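Local coordinates for protein aminoglycoside N(3)-acetyltransferase (Streptomyces griseus, PDB 7LAP) that probably transfers an acetyl group to the 3-amino group of aminoglycoside antibiotics, as a resistance enzyme of the antibiotic N-acetyltransferase family, at residues 243-246 and 247-250. Sequence-based numbering, arbitrary orientation.
Sequences DPFA and VIVG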
ATOM      1  N   ASP B 243      13.134  -1.318  24.585  1.00 68.40           N
ATOM      2  CA  ASP B 243      12.653  -2.499  23.868  1.00 72.50           C
ATOM      3  C   ASP B 243      13.684  -3.616  23.949  1.00 67.61           C
ATOM      4  O   ASP B 243      14.867  -3.385  23.656  1.00 66.18           O
ATOM      5  CB  ASP B 243      12.356  -2.178  22.408  1.00 80.74           C
ATOM      6  CG  ASP B 243      11.649  -3.319  21.682  1.00 89.65           C
ATOM      7  OD1 ASP B 243      12.287  -4.362  21.417  1.00 92.88           O
ATOM      8  OD2 ASP B 243      10.448  -3.171  21.369  1.00 94.10           O
ATOM      9  N   PRO B 244      13.267  -4.822  24.341  1.00 63.26           N
ATOM     10  CA  PRO B 244      14.229  -5.938  24.464  1.00 62.03           C
ATOM     11  C   PRO B 244      15.068  -6.183  23.225  1.00 56.66           C
ATOM     12  O   PRO B 244      16.295  -6.306  23.344  1.00 57.24           O
ATOM     13  CB  PRO B 244      13.324  -7.136  24.799  1.00 62.72           C
ATOM     14  CG  PRO B 244      12.156  -6.503  25.517  1.00 64.66           C
ATOM     15  CD  PRO B 244      11.922  -5.181  24.814  1.00 64.10           C
ATOM     16  N   PHE B 245      14.450  -6.251  22.036  1.00 54.92           N
ATOM     17  CA  PHE B 245      15.228  -6.492  20.824  1.00 52.46           C
ATOM     18  C   PHE B 245      16.237  -5.373  20.587  1.00 51.57           C
ATOM     19  O   PHE B 245      17.345  -5.621  20.101  1.00 51.61           O
ATOM     20  CB  PHE B 245      14.307  -6.650  19.606  1.00 50.98           C
ATOM     21  CG  PHE B 245      13.588  -7.988  19.544  1.00 55.42           C
ATOM     22  CD1 PHE B 245      13.701  -8.911  20.573  1.00 55.71           C
ATOM     23  CD2 PHE B 245      12.795  -8.312  18.454  1.00 53.06           C
ATOM     24  CE1 PHE B 245      13.040 -10.133  20.510  1.00 56.14           C
ATOM     25  CE2 PHE B 245      12.145  -9.530  18.382  1.00 51.19           C
ATOM     26  CZ  PHE B 245      12.263 -10.443  19.420  1.00 55.11           C
ATOM     27  N   ALA B 246      15.886  -4.137  20.945  1.00 55.13           N
ATOM     28  CA  ALA B 246      16.841  -3.046  20.795  1.00 51.75           C
ATOM     29  C   ALA B 246      18.045  -3.258  21.701  1.00 59.16           C
ATOM     30  O   ALA B 246      19.184  -2.984  21.308  1.00 58.80           O
ATOM     31  CB  ALA B 246      16.167  -1.707  21.094  1.00 52.65           C
ATOM     32  N   VAL B 247      17.809  -3.753  22.918  1.00 56.91           N
ATOM     33  CA  VAL B 247      18.914  -4.025  23.836  1.00 59.49           C
ATOM     34  C   VAL B 247      19.770  -5.182  23.323  1.00 56.91           C
ATOM     35  O   VAL B 247      21.003  -5.101  23.323  1.00 60.28           O
ATOM     36  CB  VAL B 247      18.372  -4.290  25.253  1.00 60.30           C
ATOM     37  CG1 VAL B 247      19.511  -4.659  26.211  1.00 62.36           C
ATOM     38  CG2 VAL B 247      17.599  -3.095  25.743  1.00 60.34           C
ATOM     39  N   ILE B 248      19.136  -6.256  22.848  1.00 55.14           N
ATOM     40  CA  ILE B 248      19.884  -7.404  22.328  1.00 55.29           C
ATOM     41  C   ILE B 248      20.759  -6.989  21.142  1.00 54.03           C
ATOM     42  O   ILE B 248      21.950  -7.324  21.076  1.00 53.16           O
ATOM     43  CB  ILE B 248      18.913  -8.542  21.949  1.00 57.73           C
ATOM     44  CG1 ILE B 248      18.072  -8.979  23.151  1.00 59.17           C
ATOM     45  CG2 ILE B 248      19.666  -9.748  21.391  1.00 54.82           C
ATOM     46  CD1 ILE B 248      17.152 -10.150  22.840  1.00 55.24           C
ATOM     47  N   VAL B 249      20.182  -6.259  20.180  1.00 49.71           N
ATOM     48  CA  VAL B 249      20.942  -5.857  18.997  1.00 53.91           C
ATOM     49  C   VAL B 249      22.059  -4.893  19.373  1.00 53.30           C
ATOM     50  O   VAL B 249      23.160  -4.939  18.796  1.00 51.39           O
ATOM     51  CB  VAL B 249      20.010  -5.254  17.926  1.00 50.91           C
ATOM     52  CG1 VAL B 249      20.824  -4.669  16.771  1.00 48.18           C
ATOM     53  CG2 VAL B 249      19.054  -6.317  17.402  1.00 47.81           C
ATOM     54  N   GLY B 250      21.800  -4.008  20.339  1.00 54.03           N
ATOM     55  CA  GLY B 250      22.857  -3.129  20.807  1.00 52.44           C
ATOM     56  C   GLY B 250      24.026  -3.892  21.406  1.00 57.84           C
ATOM     57  O   GLY B 250      25.193  -3.575  21.143  1.00 57.88           O
TER
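The ring of Phe-245 meets the end of Ile-248 one helical turn on. CD1 of Phe-245 lies 4.3 Å from CD1 of Ile-248, and the methyl approaches the ring obliquely. On the helix 189-196 side the same ring meets the imidazole of His-191, the two planes inclined at about 60°, and also touches Leu-190 and Glu-194. Ile-248 has CG1 anti to its own carbonyl carbon (chi1 -58°), which brings this branch back over the preceding turn. There CG1 packs 3.2 Å from the carbonyl O of Pro-244. CG2 of Val-249 rests in the same way on Phe-245 O, at 3.3 Å. CG2 of Val-247 lies by Asp-243 O, at 3.5 Å.

These residues form the N-cap and the first two turns of helix 244-254, with Asp-243 as the cap. OD1 of Asp-243 accepts a weak, bent bond from Phe-245 N, 2.9 Å long with an N-H...O angle of 129°. Pro-244 follows as the first helical residue, where its lack of an N-H costs no helix bond. Four i to i+4 backbone bonds then join the segments, from Val-247 N to Asp-243 O through Gly-250 N to Ala-246 O. The straightest, from Val-249 N to Phe-245 O, measures 2.9 Å.

The helix packs against two others: Phe-245, Ile-248 and Val-249 all reach Leu-190 of helix 189-196, while Val-247 and Ile-248 touch Trp-283 of the C-terminal helix 273-289, so Ile-248 contacts both neighbours. Further along, Val-247 O accepts a hydrogen bond from Ser-251 OG.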